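Local structure of pectate lyase (Paenibacillus sp. 0602, 5GT5) at residues A28-V33 with V49-I54; V229-E234 with S306-A311; W138-K143 with A216-Y221; L58-N63 with S92-D97. The protein cleaves polygalacturonate, and probably partly methylated pectin, by elimination, probably in an endo mode with calcium as cofactor, as a family 1 polysaccharide lyase. The protein carries 1 engineered substitution. All coordinates share one frame; numbering follows the deposited sequence.

Contact 1. Residues A28-V33 with V49-I54; sequences AVYKKV and VKVVEI
Tyr30 hands its phenolic proton to Glu53 in a short bond, OH to OE1 2.7 Å, that joins two neighbouring parallel strands. The hydroxyl comes in above the carboxylate plane, 43° out of it, while OE1 lies at the edge of the phenol in the plane of the ring. Val51 CG1 sits over one ring face, 3.9 Å from the centroid and displaced toward the rim, a CH-pi contact. The tyrosine CG is anti to the backbone N (chi1 -170°), and one face of the ring lies against Val51 CG1. On the opposite face of the strand pair, Val33 CG2 meets Val52 CG1 at 3.6 Å.

Backbone bonds fix this register: Lys31 N to Val51 O, Glu53 N to Lys31 O (2.9 Å) and Val33 N to Glu53 O. Where pairing begins, Val29 O accepts from both Lys50 N and Val51 N. Strand 102-106 flanks 51-54 on its other edge, and helix 36-43 packs on the face bearing Val33 and Val52.

Glu53 OE1 also forms a salt bridge with Lys438, and Lys32 NZ stands 4.9 Å from it, its own salt bridge going to Glu24. This positive surrounding would be expected to keep the buried carboxylate ionised and a strong acceptor for the phenol.

Contact 2. Residues V229-E234 with S306-A311; sequences VGLSKE and SGMAAA
Met308 reaches out from helix 306-314 and sets its terminal methyl against Leu231, CE to CD2 3.5 Å, closer than carbons usually pack. The thioether also runs past the backbone of the other segment: Met308 CG is 3.5 Å from Val229 O, and CE lies 3.7 Å from the same oxygen. One side chain thus touches both a carbonyl and a leucine branch.

Its shape accounts for this. CG stands anti to the carbonyl carbon, beside the backbone N (chi1 -66°), and SD continues in an extended course. The bend comes at the last torsion, chi3 75°, which turns CE out of line and lays it against Leu231. The leucine has CG likewise anti to its own carbonyl carbon; its CD2 branch makes the closest touch, with CG just behind, and the two side chains meet at a slant. Val229 CG2 meets Ala311 CB at 4.1 Å, three residues further along the helix from Met308. Gly230, between the two apolar residues, takes a positive phi of 88°, a backbone shape suited to glycine.

Beyond the pair, Leu231 packs on Leu224, Ile236, Ile239 and Phe319, while Tyr223 touches Val229 and bonds through its hydroxyl to Ala311 O. Ser232 OG caps helix 233-241 at Asp235 N.

The contact thus packs the turn leading into helix 233-241 on helix 306-314, away from the probable calcium and catalytic residues. Between the segments, attraction is dispersive, carried by methyl groups and a thioether without a hydrogen bond; the short CE to CD2 approach indicates a tight fit.

Contact 3. Residues W138-K143 with A216-Y221; sequences WDESTK and ASYPMY
Glu140 grips the first turn of helix 219-225 with both carboxylate oxygens, each on its syn lone pair. OE1 accepts from Met220 N at 2.7 Å, and OE2 from Tyr221 N at 3.0 Å; both N-H groups point nearly straight at their oxygens. OE2 has a further donor in Trp138 NE1, 2.8 Å away, which lies above the carboxylate plane while the oxygen stays close to the plane of the indole. The glutamate chain folds back at chi2, -77°, which places CD near the helix end.

Apolar groups pack around this grip. Tyr221 turns its ring edge to the face of Trp138 in a T-shaped pair, centroids 5.9 Å apart and planes at 85°. Met220 is extended and passes obliquely by the indole in a Met-aromatic contact; its SD reaches Asp139 O at 3.7 Å.

Asp139 points the other way and shapes the loop, taking Thr142 N on OD1, an Asx motif, and Thr142 OG1 on OD2. Met211 and Ile236 both pack against Trp138 and Tyr221, and Tyr221 OH bonds to Glu212.

The loop between strands 131-133 and 154-157 is thereby tied to the start of helix 219-225, with the Asp139 side chain about 10 Å from that of Asp174, probably a calcium ligand. Two helix N-H groups and the indole N-H gather on Glu140, so the positive end of the helix dipole and the indole would together be expected to favour the charged form.

Contact 4. Residues L58-N63 with S92-D97; sequences LNLGWN and SKITVD
Ser92 and Leu60 face each other across the contact, and the serine hydroxyl gives its proton to the leucine carbonyl, OG to O 2.7 Å. The approach is in the carbonyl plane, with an angle of 156° at the oxygen. OG lies anti to the carbonyl carbon of its own residue (chi1 -63°), on the side of the backbone N, and from there it also meets the edge of Trp62. It stays in the indole plane, with Trp62 CE3 3.8 Å from Ser92 OG.

Two residues further along the strand, Ile94 points the same way as Ser92. Its CD1 meets Leu60 CD1 at 3.8 Å; the two side chains cross at about a right angle and touch through one methyl each. Leu60 CG and Ile94 CG1 each stand anti to the carbonyl carbon; the leucine chi1 is -59°. Leu60 thus offers its backbone oxygen to Ser92 and its side chain to Ile94.

Helix 36-43 adds Leu39 against both Leu60 and Ile94, and Ala115 of strand 115-120 touches the same pair. Phe74 of strand 74-76 lies against Trp62, Ser92 and Ile94.

Strand 58-59 pairs in parallel with 111-113, whereas 92-97 runs beside 115-120 in another sheet. The contact therefore joins two faces near one end of the stacked coils, an arrangement that fits the right-handed parallel beta-helix of family 1 pectate lyases.

Overall arrangement
Contacts 1 and 4 lie on the same side of the molecule, their centres about 17 Å apart, and touch through Val33 CG1 and Leu58 CD1, 3.9 Å apart; helix 36-43 packs against both. Contact 1 is strand pairing by backbone bonds, whereas contact 4, more fully buried, joins different sheets through one hydroxyl bond and a methyl touch. Contacts 2 and 3 belong to the helical and loop region, about 15 Å apart between centres, and meet where Lys233 CB packs on Tyr221 OH. Of these, contact 3 is buried and polar at its centre, while contact 2 is partly exposed and apolar. Contacts 1 and 2 lie on opposite sides of the chain's centre.

Contact 1. Residues A28-V33 with V49-I54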
loop_
_atom_site.group_PDB
_atom_site.type_symbol
_atom_site.label_atom_id
_atom_site.label_comp_id
_atom_site.label_asym_id
_atom_site.label_seq_id
_atom_site.Cartn_x
_atom_site.Cartn_y
_atom_site.Cartn_z
ATOM N N ALA A 28 -0.654 -19.816 17.817
ATOM C CA ALA A 28 -0.887 -18.439 18.224
ATOM C C ALA A 28 -1.380 -17.591 17.053
ATOM O O ALA A 28 -2.127 -16.631 17.244
ATOM C CB ALA A 28 0.364 -17.819 18.813
ATOM N N VAL A 29 -0.904 -17.915 15.855
ATOM C CA VAL A 29 -1.214 -17.063 14.703
ATOM C C VAL A 29 -1.954 -17.791 13.582
ATOM O O VAL A 29 -2.352 -17.151 12.611
ATOM C CB VAL A 29 0.073 -16.359 14.145
ATOM C CG1 VAL A 29 0.585 -15.285 15.121
ATOM C CG2 VAL A 29 1.170 -17.361 13.831
ATOM N N TYR A 30 -2.134 -19.100 13.692
ATOM C CA TYR A 30 -2.899 -19.894 12.723
ATOM C C TYR A 30 -4.100 -20.440 13.463
ATOM O O TYR A 30 -3.925 -21.286 14.380
ATOM C CB TYR A 30 -2.027 -21.041 12.207
ATOM C CG TYR A 30 -2.563 -21.839 11.034
ATOM C CD1 TYR A 30 -3.755 -22.564 11.127
ATOM C CD2 TYR A 30 -1.824 -21.929 9.864
ATOM C CE1 TYR A 30 -4.213 -23.305 10.049
ATOM C CE2 TYR A 30 -2.287 -22.685 8.764
ATOM C CZ TYR A 30 -3.469 -23.381 8.887
ATOM O OH TYR A 30 -3.921 -24.116 7.821
ATOM N N LYS A 31 -5.297 -19.967 13.123
ATOM C CA LYS A 31 -6.510 -20.358 13.816
ATOM C C LYS A 31 -7.410 -21.209 12.949
ATOM O O LYS A 31 -7.812 -20.784 11.856
ATOM C CB LYS A 31 -7.296 -19.144 14.309
ATOM C CG LYS A 31 -6.528 -18.229 15.245
ATOM C CD LYS A 31 -6.070 -18.955 16.515
ATOM C CE LYS A 31 -5.462 -17.939 17.451
ATOM N NZ LYS A 31 -4.947 -18.644 18.668
ATOM N N LYS A 32 -7.744 -22.396 13.432
ATOM C CA LYS A 32 -8.703 -23.278 12.779
ATOM C C LYS A 32 -10.077 -22.952 13.298
ATOM O O LYS A 32 -10.342 -22.962 14.502
ATOM C CB LYS A 32 -8.330 -24.746 13.055
ATOM C CG LYS A 32 -7.059 -25.156 12.309
ATOM C CD LYS A 32 -6.692 -26.617 12.524
ATOM C CE LYS A 32 -5.429 -26.946 11.782
ATOM N NZ LYS A 32 -5.083 -28.400 11.973
ATOM N N VAL A 33 -10.961 -22.628 12.367
ATOM C CA VAL A 33 -12.274 -22.115 12.720
ATOM C C VAL A 33 -13.365 -23.135 12.393
ATOM O O VAL A 33 -13.563 -23.514 11.218
ATOM C CB VAL A 33 -12.509 -20.772 11.982
ATOM C CG1 VAL A 33 -13.976 -20.384 11.996
ATOM C CG2 VAL A 33 -11.638 -19.671 12.601
ATOM N N VAL A 49 -3.773 -12.454 14.463
ATOM C CA VAL A 49 -3.853 -13.716 13.739
ATOM C C VAL A 49 -3.438 -13.499 12.298
ATOM O O VAL A 49 -3.816 -12.482 11.698
ATOM C CB VAL A 49 -5.272 -14.288 13.844
ATOM C CG1 VAL A 49 -5.500 -15.434 12.869
ATOM C CG2 VAL A 49 -5.523 -14.747 15.254
ATOM N N LYS A 50 -2.637 -14.415 11.756
ATOM C CA LYS A 50 -2.110 -14.345 10.399
ATOM C C LYS A 50 -2.845 -15.231 9.414
ATOM O O LYS A 50 -3.023 -14.814 8.261
ATOM C CB LYS A 50 -0.626 -14.732 10.417
ATOM C CG LYS A 50 0.254 -13.773 11.213
ATOM C CD LYS A 50 0.455 -12.534 10.327
ATOM C CE LYS A 50 0.680 -11.257 11.060
ATOM N NZ LYS A 50 0.795 -10.170 10.009
ATOM N N VAL A 51 -3.249 -16.433 9.827
ATOM C CA VAL A 51 -3.972 -17.354 8.953
ATOM C C VAL A 51 -5.198 -17.829 9.677
ATOM O O VAL A 51 -5.114 -18.274 10.837
ATOM C CB VAL A 51 -3.105 -18.551 8.534
ATOM C CG1 VAL A 51 -3.927 -19.563 7.750
ATOM C CG2 VAL A 51 -1.875 -18.091 7.744
ATOM N N VAL A 52 -6.338 -17.735 8.995
ATOM C CA VAL A 52 -7.595 -18.313 9.445
ATOM C C VAL A 52 -7.977 -19.445 8.477
ATOM O O VAL A 52 -8.213 -19.182 7.276
ATOM C CB VAL A 52 -8.720 -17.241 9.506
ATOM C CG1 VAL A 52 -10.056 -17.925 9.850
ATOM C CG2 VAL A 52 -8.373 -16.142 10.532
ATOM N N GLU A 53 -7.996 -20.701 8.963
ATOM C CA GLU A 53 -8.468 -21.829 8.179
ATOM C C GLU A 53 -9.893 -22.152 8.592
ATOM O O GLU A 53 -10.143 -22.608 9.710
ATOM C CB GLU A 53 -7.591 -23.072 8.337
ATOM C CG GLU A 53 -8.039 -24.167 7.328
ATOM C CD GLU A 53 -7.286 -25.465 7.442
ATOM O OE1 GLU A 53 -6.251 -25.523 8.127
ATOM O OE2 GLU A 53 -7.746 -26.439 6.812
ATOM N N ILE A 54 -10.833 -21.893 7.688
ATOM C CA ILE A 54 -12.230 -22.269 7.878
ATOM C C ILE A 54 -12.320 -23.779 7.633
ATOM O O ILE A 54 -11.899 -24.260 6.589
ATOM C CB ILE A 54 -13.112 -21.535 6.850
ATOM C CG1 ILE A 54 -12.857 -20.024 6.931
ATOM C CG2 ILE A 54 -14.599 -21.894 7.007
ATOM C CD1 ILE A 54 -13.226 -19.452 8.252
#

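Contact 2. Residues V229-E234 with S306-A311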
loop_
_atom_site.group_PDB
_atom_site.type_symbol
_atom_site.label_atom_id
_atom_site.label_comp_id
_atom_site.label_asym_id
_atom_site.label_seq_id
_atom_site.Cartn_x
_atom_site.Cartn_y
_atom_site.Cartn_z
ATOM N N VAL A 229 -50.304 -7.985 -14.945
ATOM C CA VAL A 229 -49.026 -8.328 -15.535
ATOM C C VAL A 229 -49.007 -9.737 -16.111
ATOM O O VAL A 229 -48.583 -9.921 -17.246
ATOM C CB VAL A 229 -47.869 -8.148 -14.514
ATOM C CG1 VAL A 229 -46.514 -8.498 -15.128
ATOM C CG2 VAL A 229 -47.851 -6.728 -13.997
ATOM N N GLY A 230 -49.426 -10.733 -15.337
ATOM C CA GLY A 230 -49.568 -12.083 -15.881
ATOM C C GLY A 230 -48.330 -12.956 -15.829
ATOM O O GLY A 230 -48.231 -13.936 -16.571
ATOM N N LEU A 231 -47.372 -12.606 -14.971
ATOM C CA LEU A 231 -46.216 -13.490 -14.796
ATOM C C LEU A 231 -46.586 -14.701 -13.978
ATOM O O LEU A 231 -47.290 -14.600 -12.976
ATOM C CB LEU A 231 -45.098 -12.746 -14.071
ATOM C CG LEU A 231 -44.380 -11.736 -14.970
ATOM C CD1 LEU A 231 -43.649 -10.676 -14.098
ATOM C CD2 LEU A 231 -43.384 -12.399 -15.932
ATOM N N SER A 232 -46.073 -15.853 -14.385
ATOM C CA SER A 232 -46.250 -17.057 -13.579
ATOM C C SER A 232 -45.216 -17.114 -12.441
ATOM O O SER A 232 -44.211 -16.403 -12.431
ATOM C CB SER A 232 -46.112 -18.295 -14.467
ATOM O OG SER A 232 -44.767 -18.446 -14.892
ATOM N N LYS A 233 -45.451 -17.963 -11.448
ATOM C CA LYS A 233 -44.443 -18.195 -10.416
ATOM C C LYS A 233 -43.126 -18.646 -11.028
ATOM O O LYS A 233 -42.064 -18.154 -10.651
ATOM C CB LYS A 233 -44.981 -19.233 -9.423
ATOM C CG LYS A 233 -44.018 -19.779 -8.414
ATOM C CD LYS A 233 -44.702 -20.869 -7.566
ATOM C CE LYS A 233 -45.204 -22.015 -8.449
ATOM N NZ LYS A 233 -46.367 -22.758 -7.855
ATOM N N GLU A 234 -43.196 -19.542 -12.000
ATOM C CA GLU A 234 -42.027 -20.016 -12.702
ATOM C C GLU A 234 -41.315 -18.873 -13.423
ATOM O O GLU A 234 -40.091 -18.802 -13.375
ATOM C CB GLU A 234 -42.414 -21.134 -13.674
ATOM C CG GLU A 234 -42.941 -22.395 -12.956
ATOM C CD GLU A 234 -44.467 -22.369 -12.550
ATOM O OE1 GLU A 234 -45.244 -21.417 -12.889
ATOM O OE2 GLU A 234 -44.890 -23.363 -11.891
ATOM N N SER A 306 -43.318 -6.662 -24.218
ATOM C CA SER A 306 -43.363 -5.215 -24.115
ATOM C C SER A 306 -44.530 -4.729 -23.271
ATOM O O SER A 306 -44.367 -3.840 -22.443
ATOM C CB SER A 306 -43.413 -4.558 -25.502
ATOM O OG SER A 306 -42.312 -4.978 -26.280
ATOM N N GLY A 307 -45.712 -5.304 -23.482
ATOM C CA GLY A 307 -46.871 -4.884 -22.715
ATOM C C GLY A 307 -46.770 -5.251 -21.245
ATOM O O GLY A 307 -47.236 -4.510 -20.375
ATOM N N MET A 308 -46.163 -6.397 -20.955
ATOM C CA MET A 308 -45.907 -6.750 -19.569
ATOM C C MET A 308 -44.946 -5.779 -18.887
ATOM O O MET A 308 -45.191 -5.335 -17.752
ATOM C CB MET A 308 -45.377 -8.182 -19.499
ATOM C CG MET A 308 -46.428 -9.206 -19.933
ATOM S SD MET A 308 -45.680 -10.817 -20.208
ATOM C CE MET A 308 -45.413 -11.344 -18.518
ATOM N N ALA A 309 -43.875 -5.442 -19.586
ATOM C CA ALA A 309 -42.916 -4.492 -19.044
ATOM C C ALA A 309 -43.543 -3.139 -18.743
ATOM O O ALA A 309 -43.269 -2.529 -17.711
ATOM C CB ALA A 309 -41.742 -4.352 -20.000
ATOM N N ALA A 310 -44.414 -2.667 -19.641
ATOM C CA ALA A 310 -45.082 -1.393 -19.426
ATOM C C ALA A 310 -45.990 -1.426 -18.204
ATOM O O ALA A 310 -46.026 -0.469 -17.408
ATOM C CB ALA A 310 -45.875 -0.991 -20.680
ATOM N N ALA A 311 -46.679 -2.551 -18.004
ATOM C CA ALA A 311 -47.522 -2.694 -16.829
ATOM C C ALA A 311 -46.701 -2.718 -15.517
ATOM O O ALA A 311 -47.109 -2.129 -14.512
ATOM C CB ALA A 311 -48.387 -3.928 -16.952
#

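Contact 3. Residues W138-K143 with A216-Y221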
loop_
_atom_site.group_PDB
_atom_site.type_symbol
_atom_site.label_atom_id
_atom_site.label_comp_id
_atom_site.label_asym_id
_atom_site.label_seq_id
_atom_site.Cartn_x
_atom_site.Cartn_y
_atom_site.Cartn_z
ATOM N N TRP A 138 -35.966 -11.374 -1.585
ATOM C CA TRP A 138 -36.823 -10.561 -2.436
ATOM C C TRP A 138 -37.031 -9.162 -1.846
ATOM O O TRP A 138 -37.175 -8.991 -0.635
ATOM C CB TRP A 138 -38.147 -11.331 -2.571
ATOM C CG TRP A 138 -39.257 -10.621 -3.318
ATOM C CD1 TRP A 138 -40.255 -9.862 -2.771
ATOM C CD2 TRP A 138 -39.498 -10.644 -4.739
ATOM N NE1 TRP A 138 -41.105 -9.417 -3.761
ATOM C CE2 TRP A 138 -40.667 -9.883 -4.976
ATOM C CE3 TRP A 138 -38.853 -11.249 -5.822
ATOM C CZ2 TRP A 138 -41.191 -9.682 -6.258
ATOM C CZ3 TRP A 138 -39.389 -11.076 -7.121
ATOM C CH2 TRP A 138 -40.545 -10.283 -7.321
ATOM N N ASP A 139 -37.061 -8.167 -2.720
ATOM C CA ASP A 139 -37.248 -6.793 -2.269
ATOM C C ASP A 139 -38.663 -6.249 -2.488
ATOM O O ASP A 139 -39.004 -5.832 -3.607
ATOM C CB ASP A 139 -36.271 -5.876 -2.985
ATOM C CG ASP A 139 -36.518 -4.435 -2.684
ATOM O OD1 ASP A 139 -37.024 -4.108 -1.570
ATOM O OD2 ASP A 139 -36.233 -3.595 -3.585
ATOM N N GLU A 140 -39.457 -6.204 -1.417
ATOM C CA GLU A 140 -40.687 -5.423 -1.431
ATOM C C GLU A 140 -40.467 -3.967 -1.026
ATOM O O GLU A 140 -41.069 -3.053 -1.635
ATOM C CB GLU A 140 -41.717 -6.031 -0.500
ATOM C CG GLU A 140 -42.286 -7.356 -0.997
ATOM C CD GLU A 140 -43.314 -7.203 -2.111
ATOM O OE1 GLU A 140 -43.986 -6.129 -2.197
ATOM O OE2 GLU A 140 -43.476 -8.172 -2.910
ATOM N N SER A 141 -39.630 -3.733 -0.012
ATOM C CA SER A 141 -39.495 -2.406 0.590
ATOM C C SER A 141 -39.136 -1.309 -0.390
ATOM O O SER A 141 -39.703 -0.197 -0.341
ATOM C CB SER A 141 -38.455 -2.466 1.717
ATOM O OG SER A 141 -38.363 -1.210 2.366
ATOM N N THR A 142 -38.212 -1.605 -1.299
ATOM C CA THR A 142 -37.820 -0.626 -2.305
ATOM C C THR A 142 -38.206 -1.011 -3.732
ATOM O O THR A 142 -37.578 -0.567 -4.699
ATOM C CB THR A 142 -36.330 -0.212 -2.183
ATOM O OG1 THR A 142 -35.469 -1.361 -2.268
ATOM C CG2 THR A 142 -36.072 0.432 -0.834
ATOM N N LYS A 143 -39.251 -1.840 -3.824
ATOM C CA LYS A 143 -40.006 -2.011 -5.074
ATOM C C LYS A 143 -39.147 -2.486 -6.223
ATOM O O LYS A 143 -39.358 -2.110 -7.374
ATOM C CB LYS A 143 -40.744 -0.711 -5.434
ATOM C CG LYS A 143 -41.799 -0.313 -4.385
ATOM C CD LYS A 143 -42.576 0.916 -4.796
ATOM C CE LYS A 143 -43.396 1.437 -3.635
ATOM N NZ LYS A 143 -44.374 0.425 -3.178
ATOM N N ALA A 216 -51.004 -11.860 -0.573
ATOM C CA ALA A 216 -51.426 -10.553 -0.093
ATOM C C ALA A 216 -50.370 -9.873 0.755
ATOM O O ALA A 216 -50.356 -8.645 0.877
ATOM C CB ALA A 216 -52.722 -10.680 0.716
ATOM N N SER A 217 -49.461 -10.656 1.318
ATOM C CA SER A 217 -48.447 -10.097 2.197
ATOM C C SER A 217 -47.274 -9.513 1.440
ATOM O O SER A 217 -46.367 -8.940 2.044
ATOM C CB SER A 217 -47.930 -11.171 3.136
ATOM O OG SER A 217 -48.954 -11.658 3.976
ATOM N N TYR A 218 -47.287 -9.677 0.120
ATOM C CA TYR A 218 -46.176 -9.230 -0.730
ATOM C C TYR A 218 -46.727 -8.484 -1.928
ATOM O O TYR A 218 -46.937 -9.070 -2.995
ATOM C CB TYR A 218 -45.344 -10.447 -1.155
ATOM C CG TYR A 218 -44.876 -11.269 0.028
ATOM C CD1 TYR A 218 -43.692 -10.956 0.695
ATOM C CD2 TYR A 218 -45.624 -12.352 0.479
ATOM C CE1 TYR A 218 -43.278 -11.699 1.787
ATOM C CE2 TYR A 218 -45.217 -13.092 1.566
ATOM C CZ TYR A 218 -44.050 -12.762 2.213
ATOM O OH TYR A 218 -43.630 -13.504 3.303
ATOM N N PRO A 219 -46.981 -7.180 -1.766
ATOM C CA PRO A 219 -47.720 -6.436 -2.806
ATOM C C PRO A 219 -47.080 -6.429 -4.202
ATOM O O PRO A 219 -47.810 -6.566 -5.198
ATOM C CB PRO A 219 -47.795 -5.018 -2.248
ATOM C CG PRO A 219 -47.541 -5.161 -0.765
ATOM C CD PRO A 219 -46.725 -6.387 -0.549
ATOM N N MET A 220 -45.758 -6.288 -4.292
ATOM C CA MET A 220 -45.125 -6.328 -5.603
ATOM C C MET A 220 -45.256 -7.699 -6.255
ATOM O O MET A 220 -45.640 -7.792 -7.415
ATOM C CB MET A 220 -43.647 -5.943 -5.484
ATOM C CG MET A 220 -42.939 -5.991 -6.824
ATOM S SD MET A 220 -41.247 -5.478 -6.531
ATOM C CE MET A 220 -40.528 -5.891 -8.089
ATOM N N TYR A 221 -44.899 -8.744 -5.516
ATOM C CA TYR A 221 -45.054 -10.097 -6.018
ATOM C C TYR A 221 -46.496 -10.356 -6.456
ATOM O O TYR A 221 -46.762 -10.880 -7.570
ATOM C CB TYR A 221 -44.606 -11.106 -4.950
ATOM C CG TYR A 221 -44.731 -12.530 -5.447
ATOM C CD1 TYR A 221 -43.776 -13.077 -6.284
ATOM C CD2 TYR A 221 -45.844 -13.313 -5.114
ATOM C CE1 TYR A 221 -43.901 -14.365 -6.786
ATOM C CE2 TYR A 221 -45.965 -14.605 -5.584
ATOM C CZ TYR A 221 -44.989 -15.136 -6.409
ATOM O OH TYR A 221 -45.107 -16.404 -6.925
#

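Contact 4. Residues L58-N63 with S92-D97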
loop_
_atom_site.group_PDB
_atom_site.type_symbol
_atom_site.label_atom_id
_atom_site.label_comp_id
_atom_site.label_asym_id
_atom_site.label_seq_id
_atom_site.Cartn_x
_atom_site.Cartn_y
_atom_site.Cartn_z
ATOM N N LEU A 58 -19.953 -22.536 7.429
ATOM C CA LEU A 58 -20.333 -21.696 8.561
ATOM C C LEU A 58 -21.664 -21.013 8.337
ATOM O O LEU A 58 -21.898 -20.360 7.290
ATOM C CB LEU A 58 -19.264 -20.638 8.859
ATOM C CG LEU A 58 -17.871 -21.139 9.271
ATOM C CD1 LEU A 58 -16.951 -19.955 9.449
ATOM C CD2 LEU A 58 -17.973 -21.946 10.570
ATOM N N ASN A 59 -22.561 -21.165 9.307
ATOM C CA ASN A 59 -23.876 -20.530 9.281
ATOM C C ASN A 59 -23.835 -19.377 10.245
ATOM O O ASN A 59 -23.877 -19.563 11.472
ATOM C CB ASN A 59 -24.916 -21.571 9.693
ATOM C CG ASN A 59 -24.999 -22.672 8.692
ATOM O OD1 ASN A 59 -25.242 -22.408 7.528
ATOM N ND2 ASN A 59 -24.718 -23.902 9.110
ATOM N N LEU A 60 -23.697 -18.174 9.694
ATOM C CA LEU A 60 -23.236 -17.034 10.475
ATOM C C LEU A 60 -24.299 -15.955 10.726
ATOM O O LEU A 60 -23.987 -14.816 11.066
ATOM C CB LEU A 60 -21.980 -16.430 9.808
ATOM C CG LEU A 60 -20.802 -17.383 9.645
ATOM C CD1 LEU A 60 -19.669 -16.690 8.897
ATOM C CD2 LEU A 60 -20.323 -17.884 11.023
ATOM N N GLY A 61 -25.572 -16.312 10.565
ATOM C CA GLY A 61 -26.631 -15.348 10.844
ATOM C C GLY A 61 -26.717 -14.951 12.307
ATOM O O GLY A 61 -26.440 -15.766 13.196
ATOM N N TRP A 62 -27.118 -13.708 12.552
ATOM C CA TRP A 62 -27.092 -13.138 13.906
ATOM C C TRP A 62 -27.927 -13.937 14.913
ATOM O O TRP A 62 -27.542 -14.025 16.078
ATOM C CB TRP A 62 -27.554 -11.693 13.847
ATOM C CG TRP A 62 -27.435 -10.956 15.118
ATOM C CD1 TRP A 62 -28.457 -10.600 15.943
ATOM C CD2 TRP A 62 -26.237 -10.460 15.710
ATOM N NE1 TRP A 62 -27.962 -9.891 17.018
ATOM C CE2 TRP A 62 -26.596 -9.802 16.894
ATOM C CE3 TRP A 62 -24.876 -10.509 15.353
ATOM C CZ2 TRP A 62 -25.653 -9.200 17.733
ATOM C CZ3 TRP A 62 -23.953 -9.906 16.174
ATOM C CH2 TRP A 62 -24.344 -9.257 17.351
ATOM N N ASN A 63 -29.042 -14.530 14.472
ATOM C CA ASN A 63 -29.888 -15.337 15.368
ATOM C C ASN A 63 -29.503 -16.804 15.524
ATOM O O ASN A 63 -30.076 -17.501 16.368
ATOM C CB ASN A 63 -31.354 -15.276 14.914
ATOM C CG ASN A 63 -31.878 -13.874 14.844
ATOM O OD1 ASN A 63 -31.496 -13.013 15.644
ATOM N ND2 ASN A 63 -32.770 -13.621 13.887
ATOM N N SER A 92 -25.642 -11.418 9.685
ATOM C CA SER A 92 -24.592 -10.670 10.383
ATOM C C SER A 92 -23.749 -9.866 9.420
ATOM O O SER A 92 -23.744 -10.114 8.197
ATOM C CB SER A 92 -23.660 -11.629 11.123
ATOM O OG SER A 92 -24.365 -12.362 12.133
ATOM N N LYS A 93 -23.059 -8.874 9.971
ATOM C CA LYS A 93 -21.981 -8.186 9.270
ATOM C C LYS A 93 -20.711 -8.407 10.072
ATOM O O LYS A 93 -20.669 -8.115 11.265
ATOM C CB LYS A 93 -22.251 -6.689 9.148
ATOM C CG LYS A 93 -21.153 -5.999 8.365
ATOM C CD LYS A 93 -21.340 -4.491 8.302
ATOM C CE LYS A 93 -22.332 -4.137 7.231
ATOM N NZ LYS A 93 -22.443 -2.646 7.080
ATOM N N ILE A 94 -19.684 -8.946 9.413
ATOM C CA ILE A 94 -18.416 -9.264 10.073
ATOM C C ILE A 94 -17.373 -8.306 9.555
ATOM O O ILE A 94 -17.093 -8.275 8.351
ATOM C CB ILE A 94 -17.997 -10.703 9.786
ATOM C CG1 ILE A 94 -19.096 -11.695 10.228
ATOM C CG2 ILE A 94 -16.684 -10.972 10.481
ATOM C CD1 ILE A 94 -18.981 -13.071 9.644
ATOM N N THR A 95 -16.837 -7.476 10.454
ATOM C CA THR A 95 -15.908 -6.425 10.048
ATOM C C THR A 95 -14.476 -6.768 10.431
ATOM O O THR A 95 -14.143 -6.798 11.631
ATOM C CB THR A 95 -16.285 -5.061 10.652
ATOM O OG1 THR A 95 -17.596 -4.706 10.202
ATOM C CG2 THR A 95 -15.326 -3.982 10.173
ATOM N N VAL A 96 -13.645 -6.979 9.412
ATOM C CA VAL A 96 -12.221 -7.224 9.557
ATOM C C VAL A 96 -11.552 -5.874 9.501
ATOM O O VAL A 96 -11.512 -5.247 8.422
ATOM C CB VAL A 96 -11.740 -8.101 8.379
ATOM C CG1 VAL A 96 -10.249 -8.327 8.401
ATOM C CG2 VAL A 96 -12.472 -9.465 8.395
ATOM N N ASP A 97 -11.036 -5.416 10.647
ATOM C CA ASP A 97 -10.619 -4.023 10.816
ATOM C C ASP A 97 -9.171 -3.952 11.291
ATOM O O ASP A 97 -8.792 -4.589 12.278
ATOM C CB ASP A 97 -11.526 -3.352 11.867
ATOM C CG ASP A 97 -11.347 -1.839 11.959
ATOM O OD1 ASP A 97 -10.453 -1.261 11.311
ATOM O OD2 ASP A 97 -12.130 -1.219 12.709
#